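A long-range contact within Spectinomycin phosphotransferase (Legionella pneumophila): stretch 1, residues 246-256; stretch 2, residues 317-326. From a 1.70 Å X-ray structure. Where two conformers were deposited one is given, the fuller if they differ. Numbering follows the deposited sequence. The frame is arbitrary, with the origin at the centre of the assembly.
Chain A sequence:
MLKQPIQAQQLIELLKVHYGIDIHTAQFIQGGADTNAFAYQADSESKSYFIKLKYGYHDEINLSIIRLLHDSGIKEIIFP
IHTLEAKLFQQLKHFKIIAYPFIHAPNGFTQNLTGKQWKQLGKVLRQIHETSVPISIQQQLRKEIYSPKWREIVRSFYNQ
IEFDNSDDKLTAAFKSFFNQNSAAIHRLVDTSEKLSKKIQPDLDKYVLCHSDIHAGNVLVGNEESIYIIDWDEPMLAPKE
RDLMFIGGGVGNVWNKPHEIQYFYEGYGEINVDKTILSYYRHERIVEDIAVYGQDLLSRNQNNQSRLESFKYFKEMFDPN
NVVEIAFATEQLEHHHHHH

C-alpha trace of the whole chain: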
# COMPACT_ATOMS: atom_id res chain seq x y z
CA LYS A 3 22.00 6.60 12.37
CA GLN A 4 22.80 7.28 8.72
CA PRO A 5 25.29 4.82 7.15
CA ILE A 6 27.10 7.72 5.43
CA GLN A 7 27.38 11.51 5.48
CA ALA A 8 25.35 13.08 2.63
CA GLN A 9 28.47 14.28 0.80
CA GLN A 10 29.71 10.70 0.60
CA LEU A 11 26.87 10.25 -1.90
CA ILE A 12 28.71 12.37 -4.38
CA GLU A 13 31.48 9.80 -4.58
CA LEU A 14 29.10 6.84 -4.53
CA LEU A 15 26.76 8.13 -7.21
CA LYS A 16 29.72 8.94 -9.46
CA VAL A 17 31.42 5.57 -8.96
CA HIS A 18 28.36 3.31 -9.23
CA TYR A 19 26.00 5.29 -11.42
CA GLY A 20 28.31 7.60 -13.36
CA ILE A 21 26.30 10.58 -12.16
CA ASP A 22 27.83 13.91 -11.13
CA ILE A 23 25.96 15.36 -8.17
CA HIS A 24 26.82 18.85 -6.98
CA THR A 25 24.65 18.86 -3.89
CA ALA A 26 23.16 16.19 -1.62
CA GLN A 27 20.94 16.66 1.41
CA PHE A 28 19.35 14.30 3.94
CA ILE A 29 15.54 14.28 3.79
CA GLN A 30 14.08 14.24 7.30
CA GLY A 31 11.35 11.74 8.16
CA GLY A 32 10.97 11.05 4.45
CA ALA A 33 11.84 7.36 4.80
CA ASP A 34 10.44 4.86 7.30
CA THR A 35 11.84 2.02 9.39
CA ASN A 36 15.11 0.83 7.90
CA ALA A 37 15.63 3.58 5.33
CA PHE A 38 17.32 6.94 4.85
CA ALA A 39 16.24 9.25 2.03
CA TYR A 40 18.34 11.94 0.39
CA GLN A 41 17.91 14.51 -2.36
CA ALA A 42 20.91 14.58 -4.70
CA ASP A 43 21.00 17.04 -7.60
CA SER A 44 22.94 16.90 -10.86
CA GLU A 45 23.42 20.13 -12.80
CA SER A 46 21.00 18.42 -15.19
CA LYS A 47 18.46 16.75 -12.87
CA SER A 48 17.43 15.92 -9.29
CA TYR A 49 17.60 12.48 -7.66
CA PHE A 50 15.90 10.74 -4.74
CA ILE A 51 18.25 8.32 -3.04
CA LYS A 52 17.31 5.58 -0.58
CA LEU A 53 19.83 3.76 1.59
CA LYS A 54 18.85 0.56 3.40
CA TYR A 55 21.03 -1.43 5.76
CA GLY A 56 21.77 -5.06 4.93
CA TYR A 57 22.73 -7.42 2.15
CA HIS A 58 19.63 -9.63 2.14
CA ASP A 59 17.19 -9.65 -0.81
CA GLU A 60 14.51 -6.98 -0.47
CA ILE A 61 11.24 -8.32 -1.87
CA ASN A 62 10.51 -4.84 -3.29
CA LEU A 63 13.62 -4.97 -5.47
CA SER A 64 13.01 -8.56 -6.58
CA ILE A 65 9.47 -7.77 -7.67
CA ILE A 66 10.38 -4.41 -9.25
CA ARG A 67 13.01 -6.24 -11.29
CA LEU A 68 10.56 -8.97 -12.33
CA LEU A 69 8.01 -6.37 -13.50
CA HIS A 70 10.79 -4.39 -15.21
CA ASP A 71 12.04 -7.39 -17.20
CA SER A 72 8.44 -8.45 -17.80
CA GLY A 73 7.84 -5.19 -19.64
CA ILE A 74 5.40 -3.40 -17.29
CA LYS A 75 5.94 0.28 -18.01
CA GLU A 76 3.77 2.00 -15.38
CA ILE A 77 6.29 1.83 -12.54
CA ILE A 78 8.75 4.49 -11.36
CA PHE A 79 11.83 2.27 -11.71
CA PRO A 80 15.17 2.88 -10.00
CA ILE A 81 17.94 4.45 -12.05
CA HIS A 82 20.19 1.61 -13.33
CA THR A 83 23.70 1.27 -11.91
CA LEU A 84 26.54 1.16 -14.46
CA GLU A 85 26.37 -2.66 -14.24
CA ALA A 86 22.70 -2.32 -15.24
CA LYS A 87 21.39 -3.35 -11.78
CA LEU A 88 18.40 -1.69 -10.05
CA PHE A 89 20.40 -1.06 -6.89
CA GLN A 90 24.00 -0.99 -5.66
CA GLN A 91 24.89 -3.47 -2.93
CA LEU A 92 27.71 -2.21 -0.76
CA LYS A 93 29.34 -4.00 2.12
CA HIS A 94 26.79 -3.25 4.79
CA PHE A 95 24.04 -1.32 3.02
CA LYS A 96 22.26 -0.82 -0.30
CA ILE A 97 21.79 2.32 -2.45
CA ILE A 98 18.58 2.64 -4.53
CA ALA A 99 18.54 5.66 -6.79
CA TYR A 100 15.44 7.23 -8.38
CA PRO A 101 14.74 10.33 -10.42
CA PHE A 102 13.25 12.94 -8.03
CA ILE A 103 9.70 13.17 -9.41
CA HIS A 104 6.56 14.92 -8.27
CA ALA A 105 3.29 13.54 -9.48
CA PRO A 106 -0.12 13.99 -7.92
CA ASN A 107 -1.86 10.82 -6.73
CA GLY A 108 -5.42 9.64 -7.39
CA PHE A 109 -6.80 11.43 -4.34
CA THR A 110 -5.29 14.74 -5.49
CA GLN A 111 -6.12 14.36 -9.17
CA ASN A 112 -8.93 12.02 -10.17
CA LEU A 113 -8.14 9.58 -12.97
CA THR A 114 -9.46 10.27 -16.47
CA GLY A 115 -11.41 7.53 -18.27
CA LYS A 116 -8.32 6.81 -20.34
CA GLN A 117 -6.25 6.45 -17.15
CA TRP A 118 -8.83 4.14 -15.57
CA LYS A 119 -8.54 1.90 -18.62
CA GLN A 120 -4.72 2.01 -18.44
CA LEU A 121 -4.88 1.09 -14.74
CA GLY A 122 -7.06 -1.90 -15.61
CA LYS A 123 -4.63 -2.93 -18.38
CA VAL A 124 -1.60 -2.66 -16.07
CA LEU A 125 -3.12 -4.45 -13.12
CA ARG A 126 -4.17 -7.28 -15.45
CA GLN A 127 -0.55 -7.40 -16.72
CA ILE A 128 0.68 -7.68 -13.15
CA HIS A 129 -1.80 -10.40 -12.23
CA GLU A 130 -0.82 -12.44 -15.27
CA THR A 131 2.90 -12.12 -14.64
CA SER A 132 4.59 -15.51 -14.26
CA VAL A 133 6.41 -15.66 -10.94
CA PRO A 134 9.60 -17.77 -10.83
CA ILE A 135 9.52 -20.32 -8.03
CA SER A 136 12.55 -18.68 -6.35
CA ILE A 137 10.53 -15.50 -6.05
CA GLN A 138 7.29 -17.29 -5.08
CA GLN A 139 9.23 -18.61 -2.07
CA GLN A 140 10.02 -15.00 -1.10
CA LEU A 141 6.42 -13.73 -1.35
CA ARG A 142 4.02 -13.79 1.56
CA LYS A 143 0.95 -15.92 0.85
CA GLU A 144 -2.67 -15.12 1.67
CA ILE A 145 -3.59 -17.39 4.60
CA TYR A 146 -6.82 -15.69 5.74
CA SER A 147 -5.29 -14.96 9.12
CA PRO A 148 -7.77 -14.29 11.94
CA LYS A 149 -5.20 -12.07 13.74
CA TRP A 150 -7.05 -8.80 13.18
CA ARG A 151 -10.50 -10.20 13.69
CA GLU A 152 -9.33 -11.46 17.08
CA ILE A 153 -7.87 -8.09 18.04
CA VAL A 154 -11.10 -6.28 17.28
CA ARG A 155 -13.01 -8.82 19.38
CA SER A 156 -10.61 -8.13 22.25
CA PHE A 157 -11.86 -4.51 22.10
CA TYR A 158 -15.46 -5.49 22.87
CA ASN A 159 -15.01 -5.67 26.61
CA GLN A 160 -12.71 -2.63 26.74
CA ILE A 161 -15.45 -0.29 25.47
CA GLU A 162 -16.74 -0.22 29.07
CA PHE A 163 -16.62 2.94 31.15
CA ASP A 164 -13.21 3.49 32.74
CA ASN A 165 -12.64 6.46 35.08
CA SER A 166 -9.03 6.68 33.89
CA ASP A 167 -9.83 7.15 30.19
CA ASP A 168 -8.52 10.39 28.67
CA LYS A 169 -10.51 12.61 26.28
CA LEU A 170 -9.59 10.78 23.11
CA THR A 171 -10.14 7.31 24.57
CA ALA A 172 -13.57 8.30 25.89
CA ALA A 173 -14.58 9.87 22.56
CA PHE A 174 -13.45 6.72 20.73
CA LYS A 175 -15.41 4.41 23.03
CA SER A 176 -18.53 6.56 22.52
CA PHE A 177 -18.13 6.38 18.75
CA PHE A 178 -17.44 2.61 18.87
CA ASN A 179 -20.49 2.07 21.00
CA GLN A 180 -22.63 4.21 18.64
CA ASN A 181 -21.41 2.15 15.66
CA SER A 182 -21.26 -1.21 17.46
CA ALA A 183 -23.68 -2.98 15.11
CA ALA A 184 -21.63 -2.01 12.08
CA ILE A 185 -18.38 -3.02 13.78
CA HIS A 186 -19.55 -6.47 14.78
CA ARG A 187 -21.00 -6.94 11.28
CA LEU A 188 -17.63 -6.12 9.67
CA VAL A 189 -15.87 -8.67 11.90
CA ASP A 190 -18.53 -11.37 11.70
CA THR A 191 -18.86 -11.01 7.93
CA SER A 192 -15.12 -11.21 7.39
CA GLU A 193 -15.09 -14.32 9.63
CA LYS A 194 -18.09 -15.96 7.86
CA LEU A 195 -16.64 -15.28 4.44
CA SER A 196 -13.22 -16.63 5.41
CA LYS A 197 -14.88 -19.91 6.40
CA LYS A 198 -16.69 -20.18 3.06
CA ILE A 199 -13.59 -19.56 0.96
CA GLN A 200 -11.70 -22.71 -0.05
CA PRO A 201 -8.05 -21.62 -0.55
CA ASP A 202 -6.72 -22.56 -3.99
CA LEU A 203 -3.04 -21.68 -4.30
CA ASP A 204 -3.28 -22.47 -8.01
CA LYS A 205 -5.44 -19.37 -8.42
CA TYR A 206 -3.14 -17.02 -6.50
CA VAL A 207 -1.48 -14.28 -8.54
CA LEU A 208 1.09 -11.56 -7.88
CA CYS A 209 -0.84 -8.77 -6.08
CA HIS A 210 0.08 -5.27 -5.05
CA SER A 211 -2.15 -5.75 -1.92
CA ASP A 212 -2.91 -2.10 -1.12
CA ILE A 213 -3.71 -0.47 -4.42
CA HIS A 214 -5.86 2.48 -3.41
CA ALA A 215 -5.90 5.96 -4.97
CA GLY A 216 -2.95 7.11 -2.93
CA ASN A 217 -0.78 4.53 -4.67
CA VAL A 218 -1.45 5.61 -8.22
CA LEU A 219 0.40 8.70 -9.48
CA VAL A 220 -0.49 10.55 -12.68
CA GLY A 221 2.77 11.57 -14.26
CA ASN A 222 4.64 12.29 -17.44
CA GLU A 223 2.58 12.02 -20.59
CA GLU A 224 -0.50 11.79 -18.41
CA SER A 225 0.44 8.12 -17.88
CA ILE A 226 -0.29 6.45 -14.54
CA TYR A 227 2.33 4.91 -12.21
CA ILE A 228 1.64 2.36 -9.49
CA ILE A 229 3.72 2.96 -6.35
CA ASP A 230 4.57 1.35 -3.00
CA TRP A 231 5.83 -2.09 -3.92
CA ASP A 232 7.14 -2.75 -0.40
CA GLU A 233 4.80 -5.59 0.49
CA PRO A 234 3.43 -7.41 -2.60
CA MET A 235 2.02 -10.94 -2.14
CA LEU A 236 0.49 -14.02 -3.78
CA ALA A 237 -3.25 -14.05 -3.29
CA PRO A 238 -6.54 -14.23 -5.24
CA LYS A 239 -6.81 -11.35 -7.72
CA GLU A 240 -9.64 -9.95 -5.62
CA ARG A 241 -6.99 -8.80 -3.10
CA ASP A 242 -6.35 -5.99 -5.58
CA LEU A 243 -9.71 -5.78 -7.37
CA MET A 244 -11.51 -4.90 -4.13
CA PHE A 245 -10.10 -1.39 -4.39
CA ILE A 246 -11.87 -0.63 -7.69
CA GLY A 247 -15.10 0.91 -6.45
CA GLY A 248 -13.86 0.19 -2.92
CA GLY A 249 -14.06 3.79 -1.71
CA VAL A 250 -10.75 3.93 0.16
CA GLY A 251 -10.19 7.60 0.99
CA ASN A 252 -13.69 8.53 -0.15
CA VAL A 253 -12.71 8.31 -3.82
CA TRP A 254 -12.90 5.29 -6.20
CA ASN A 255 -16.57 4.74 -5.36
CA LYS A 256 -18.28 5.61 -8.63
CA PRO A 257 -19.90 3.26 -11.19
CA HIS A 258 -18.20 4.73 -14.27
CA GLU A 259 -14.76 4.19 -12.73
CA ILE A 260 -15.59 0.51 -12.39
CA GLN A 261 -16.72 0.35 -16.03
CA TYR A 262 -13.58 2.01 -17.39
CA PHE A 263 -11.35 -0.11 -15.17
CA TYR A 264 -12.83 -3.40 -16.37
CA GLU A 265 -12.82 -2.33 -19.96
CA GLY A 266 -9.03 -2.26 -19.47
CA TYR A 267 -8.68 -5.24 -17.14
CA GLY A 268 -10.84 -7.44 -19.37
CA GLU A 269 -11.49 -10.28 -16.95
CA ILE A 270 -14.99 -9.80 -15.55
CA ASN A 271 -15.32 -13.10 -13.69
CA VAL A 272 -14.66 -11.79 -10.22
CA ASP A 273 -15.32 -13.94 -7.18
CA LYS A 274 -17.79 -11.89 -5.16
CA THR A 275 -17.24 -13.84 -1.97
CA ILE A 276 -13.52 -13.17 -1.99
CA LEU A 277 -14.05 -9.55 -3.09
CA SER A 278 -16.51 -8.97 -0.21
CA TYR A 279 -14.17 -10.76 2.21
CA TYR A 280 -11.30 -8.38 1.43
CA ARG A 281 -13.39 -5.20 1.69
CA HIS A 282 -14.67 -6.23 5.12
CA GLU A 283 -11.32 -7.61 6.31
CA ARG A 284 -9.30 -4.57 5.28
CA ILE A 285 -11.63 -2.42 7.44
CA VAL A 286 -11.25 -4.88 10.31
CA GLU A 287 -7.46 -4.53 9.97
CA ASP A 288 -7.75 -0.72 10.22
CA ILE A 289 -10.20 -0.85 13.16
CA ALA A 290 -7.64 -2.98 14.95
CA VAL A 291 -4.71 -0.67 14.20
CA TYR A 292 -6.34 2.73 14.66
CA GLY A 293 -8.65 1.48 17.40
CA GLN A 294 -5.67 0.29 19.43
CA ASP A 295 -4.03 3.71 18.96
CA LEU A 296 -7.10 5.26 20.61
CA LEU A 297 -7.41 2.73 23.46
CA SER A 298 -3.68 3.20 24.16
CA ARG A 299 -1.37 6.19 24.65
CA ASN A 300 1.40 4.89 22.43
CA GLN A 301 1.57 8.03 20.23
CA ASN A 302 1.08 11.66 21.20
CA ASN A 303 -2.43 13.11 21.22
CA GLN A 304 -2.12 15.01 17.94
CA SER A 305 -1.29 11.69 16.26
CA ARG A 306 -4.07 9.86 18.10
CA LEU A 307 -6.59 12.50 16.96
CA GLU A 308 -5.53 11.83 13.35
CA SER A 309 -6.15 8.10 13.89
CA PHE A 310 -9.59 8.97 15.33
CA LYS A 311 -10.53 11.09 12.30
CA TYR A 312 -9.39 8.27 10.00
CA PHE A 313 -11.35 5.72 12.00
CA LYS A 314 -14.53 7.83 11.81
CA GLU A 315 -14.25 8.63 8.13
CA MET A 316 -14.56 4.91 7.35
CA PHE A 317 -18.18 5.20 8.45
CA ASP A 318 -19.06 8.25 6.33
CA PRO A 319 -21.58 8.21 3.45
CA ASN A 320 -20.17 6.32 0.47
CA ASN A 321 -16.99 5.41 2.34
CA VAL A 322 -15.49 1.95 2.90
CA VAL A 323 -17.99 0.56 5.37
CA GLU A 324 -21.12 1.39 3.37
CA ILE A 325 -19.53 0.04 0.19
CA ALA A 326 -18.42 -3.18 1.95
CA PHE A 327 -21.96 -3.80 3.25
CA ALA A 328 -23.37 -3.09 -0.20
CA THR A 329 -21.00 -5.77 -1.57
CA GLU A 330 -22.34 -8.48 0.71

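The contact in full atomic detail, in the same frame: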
# COMPACT_ATOMS: atom_id res chain seq x y z
N ILE A 246 -11.16 -1.30 -6.59
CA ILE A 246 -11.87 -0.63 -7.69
C ILE A 246 -13.32 -0.51 -7.24
O ILE A 246 -14.01 -1.52 -7.09
CB ILE A 246 -11.73 -1.44 -9.00
CG1 ILE A 246 -10.24 -1.75 -9.26
CG2 ILE A 246 -12.36 -0.68 -10.18
CD1 ILE A 246 -9.33 -0.51 -9.38
N GLY A 247 -13.75 0.71 -6.97
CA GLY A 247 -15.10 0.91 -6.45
C GLY A 247 -15.12 0.66 -4.94
O GLY A 247 -16.19 0.67 -4.30
N GLY A 248 -13.95 0.47 -4.35
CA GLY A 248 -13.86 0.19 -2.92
C GLY A 248 -14.06 1.38 -1.99
O GLY A 248 -14.36 1.21 -0.82
N GLY A 249 -13.86 2.59 -2.52
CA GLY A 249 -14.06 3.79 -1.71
C GLY A 249 -13.00 4.19 -0.71
O GLY A 249 -13.27 5.04 0.16
N VAL A 250 -11.81 3.59 -0.78
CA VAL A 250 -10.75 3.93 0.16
C VAL A 250 -10.35 5.40 -0.04
O VAL A 250 -9.92 5.80 -1.14
CB VAL A 250 -9.49 3.03 -0.03
CG1 VAL A 250 -8.38 3.46 0.92
CG2 VAL A 250 -9.85 1.59 0.23
N GLY A 251 -10.51 6.18 1.03
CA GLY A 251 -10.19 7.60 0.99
C GLY A 251 -11.31 8.46 0.43
O GLY A 251 -11.10 9.62 0.06
N ASN A 252 -12.50 7.88 0.37
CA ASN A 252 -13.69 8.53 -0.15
C ASN A 252 -13.60 8.92 -1.63
O ASN A 252 -14.17 9.92 -2.06
CB ASN A 252 -14.07 9.74 0.70
CG ASN A 252 -15.56 9.78 1.00
OD1 ASN A 252 -16.01 9.38 2.09
ND2 ASN A 252 -16.34 10.22 0.03
N VAL A 253 -12.84 8.14 -2.38
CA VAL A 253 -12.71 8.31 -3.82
C VAL A 253 -12.74 6.85 -4.30
O VAL A 253 -12.67 5.94 -3.47
CB VAL A 253 -11.37 9.01 -4.23
CG1 VAL A 253 -11.36 10.46 -3.70
CG2 VAL A 253 -10.17 8.24 -3.68
N TRP A 254 -12.84 6.64 -5.62
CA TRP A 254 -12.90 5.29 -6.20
C TRP A 254 -14.15 4.59 -5.67
O TRP A 254 -14.11 3.46 -5.17
CB TRP A 254 -11.63 4.51 -5.81
CG TRP A 254 -10.37 4.95 -6.52
CD1 TRP A 254 -10.09 6.20 -7.03
CD2 TRP A 254 -9.21 4.15 -6.77
NE1 TRP A 254 -8.83 6.20 -7.59
CE2 TRP A 254 -8.27 4.96 -7.44
CE3 TRP A 254 -8.88 2.82 -6.48
CZ2 TRP A 254 -7.01 4.48 -7.84
CZ3 TRP A 254 -7.62 2.33 -6.88
CH2 TRP A 254 -6.70 3.16 -7.55
N ASN A 255 -15.29 5.26 -5.82
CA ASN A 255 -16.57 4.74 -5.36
C ASN A 255 -17.68 5.03 -6.37
O ASN A 255 -18.86 4.98 -6.04
CB ASN A 255 -16.93 5.38 -4.01
CG ASN A 255 -16.61 6.87 -3.97
OD1 ASN A 255 -16.69 7.56 -4.99
ND2 ASN A 255 -16.26 7.37 -2.80
N LYS A 256 -17.30 5.29 -7.62
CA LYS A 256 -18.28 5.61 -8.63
C LYS A 256 -18.40 4.56 -9.73
O LYS A 256 -17.40 4.03 -10.22
CB LYS A 256 -17.93 6.97 -9.23
CG LYS A 256 -17.81 8.05 -8.17
CD LYS A 256 -17.24 9.33 -8.74
CE LYS A 256 -17.29 10.42 -7.69
NZ LYS A 256 -18.70 10.61 -7.23
N PHE A 317 -16.73 5.34 8.31
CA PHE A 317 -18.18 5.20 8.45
C PHE A 317 -19.00 6.29 7.76
O PHE A 317 -20.23 6.33 7.89
CB PHE A 317 -18.55 5.12 9.94
CG PHE A 317 -17.93 3.96 10.65
CD1 PHE A 317 -16.61 4.02 11.10
CD2 PHE A 317 -18.63 2.75 10.81
CE1 PHE A 317 -16.00 2.92 11.70
CE2 PHE A 317 -18.03 1.64 11.40
CZ PHE A 317 -16.71 1.71 11.85
N ASP A 318 -18.34 7.18 7.02
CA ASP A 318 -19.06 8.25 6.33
C ASP A 318 -19.83 7.77 5.10
O ASP A 318 -19.58 6.68 4.57
CB ASP A 318 -18.10 9.37 5.91
CG ASP A 318 -17.70 10.28 7.06
OD1 ASP A 318 -18.42 10.35 8.06
OD2 ASP A 318 -16.65 10.96 6.94
N PRO A 319 -20.79 8.57 4.63
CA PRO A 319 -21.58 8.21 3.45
C PRO A 319 -20.68 7.88 2.27
O PRO A 319 -19.77 8.65 1.94
CB PRO A 319 -22.41 9.47 3.19
CG PRO A 319 -22.63 10.00 4.54
CD PRO A 319 -21.25 9.86 5.18
N ASN A 320 -20.93 6.74 1.64
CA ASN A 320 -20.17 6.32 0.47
C ASN A 320 -18.72 5.99 0.78
O ASN A 320 -17.89 6.01 -0.13
CB ASN A 320 -20.20 7.39 -0.62
CG ASN A 320 -21.57 7.99 -0.85
OD1 ASN A 320 -21.69 9.10 -1.38
ND2 ASN A 320 -22.61 7.26 -0.46
N ASN A 321 -18.38 5.75 2.04
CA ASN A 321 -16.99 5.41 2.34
C ASN A 321 -16.85 3.89 2.41
O ASN A 321 -17.77 3.16 2.01
CB ASN A 321 -16.49 6.09 3.62
CG ASN A 321 -14.98 6.36 3.58
OD1 ASN A 321 -14.17 5.45 3.70
ND2 ASN A 321 -14.60 7.62 3.39
N VAL A 322 -15.72 3.39 2.91
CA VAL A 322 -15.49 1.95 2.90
C VAL A 322 -16.50 1.02 3.57
O VAL A 322 -16.81 -0.05 3.03
CB VAL A 322 -14.05 1.59 3.37
CG1 VAL A 322 -13.03 2.21 2.38
CG2 VAL A 322 -13.76 2.07 4.80
N VAL A 323 -17.03 1.42 4.71
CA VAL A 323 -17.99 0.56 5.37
C VAL A 323 -19.27 0.39 4.58
O VAL A 323 -19.72 -0.74 4.38
CB VAL A 323 -18.31 1.07 6.80
CG1 VAL A 323 -19.43 0.21 7.42
CG2 VAL A 323 -17.03 1.01 7.65
N GLU A 324 -19.87 1.49 4.12
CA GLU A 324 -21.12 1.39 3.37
C GLU A 324 -20.96 0.61 2.08
O GLU A 324 -21.86 -0.13 1.68
CB GLU A 324 -21.68 2.79 3.08
CG GLU A 324 -22.02 3.58 4.34
CD GLU A 324 -22.87 4.79 4.07
OE1 GLU A 324 -22.78 5.35 2.96
OE2 GLU A 324 -23.64 5.20 4.98
N ILE A 325 -19.82 0.78 1.42
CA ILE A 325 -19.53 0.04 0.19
C ILE A 325 -19.31 -1.46 0.48
O ILE A 325 -19.75 -2.32 -0.29
CB ILE A 325 -18.30 0.64 -0.51
CG1 ILE A 325 -18.66 2.02 -1.08
CG2 ILE A 325 -17.81 -0.30 -1.62
CD1 ILE A 325 -17.48 2.76 -1.63
N ALA A 326 -18.65 -1.78 1.59
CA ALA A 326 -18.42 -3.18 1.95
C ALA A 326 -19.78 -3.87 2.18
O ALA A 326 -20.05 -4.95 1.63
CB ALA A 326 -17.57 -3.28 3.22
O HOH W 1 -14.84 -1.02 0.90
O HOH W 2 -11.27 5.31 3.68
O HOH W 3 -15.65 10.90 4.02

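The most unusual feature of this contact is a run of three glycines, Gly247 to Gly249, that lets the side chain of Ile325 lie directly against bare backbone. Gly249 is the clearest case: its CA sits 3.6 Å from Ile325 CD1, and a CB built in ideal geometry would point toward the second stretch and fall 2.4 Å from Ile325 CD1, a clash. Its phi of 77° favours glycine independently. At Gly247 the argument is different, since a CB there would meet nothing of the second stretch but would be jammed against the carbonyl O of the preceding residue.

Ile325, with chi1 at m and chi2 at t, has the largest area covered by the other stretch, 66 Å² of the 384 Å² buried in total. Its CG2 approaches Gly247 O at 3.3 Å, while its CD1 lies 3.6 Å from Gly248 O and 3.6 Å from Asn255 CB. One turn earlier in the helix, Val322 extends the apolar surface: Val322 CG1 is 3.6 Å from Gly248 O and 3.9 Å from Val250 CG2. These contacts are van der Waals packing, much of it of methyl groups on carbonyl oxygens and backbone carbons.

The backbones come closest, by CA separation, at Gly249 and Val322 and at Asn252 and Asn321, 5.2 Å for each pair. Each stretch contributes a type II turn here, Gly249 to Asn252 and Asp318 to Asn321. The turns are closed by Asn252 N to Gly249 O and Asn321 N to Asp318 O, both 3.0 Å.

The turns are joined through their last residues. Asn321 ND2 donates to Asn252 OD1 at 2.6 Å, a short bond with an N-H...acceptor angle of 141°. The other end of the same amide is also used: Asn321 OD1 accepts from Val322 N at 2.7 Å, which helps fix the amide orientation. Asn321 occupies the N-cap position, but its side chain makes no capping bond. A second direct link, Asn255 ND2 to Asn320 O, is weak at 3.4 Å and 135°.

Three waters supplement these links. Water 1 donates to Gly248 O at 2.9 Å and to Val322 O at 3.1 Å, bridging two backbone carbonyls. Water 2 accepts from Gly251 N at 2.9 Å and donates to Asn321 OD1, also at 2.9 Å. Water 3 donates to Asn252 OD1 at 2.5 Å and to Asp318 OD2 at 3.1 Å, so Asn252 OD1 receives hydrogen bonds from both Asn321 and solvent.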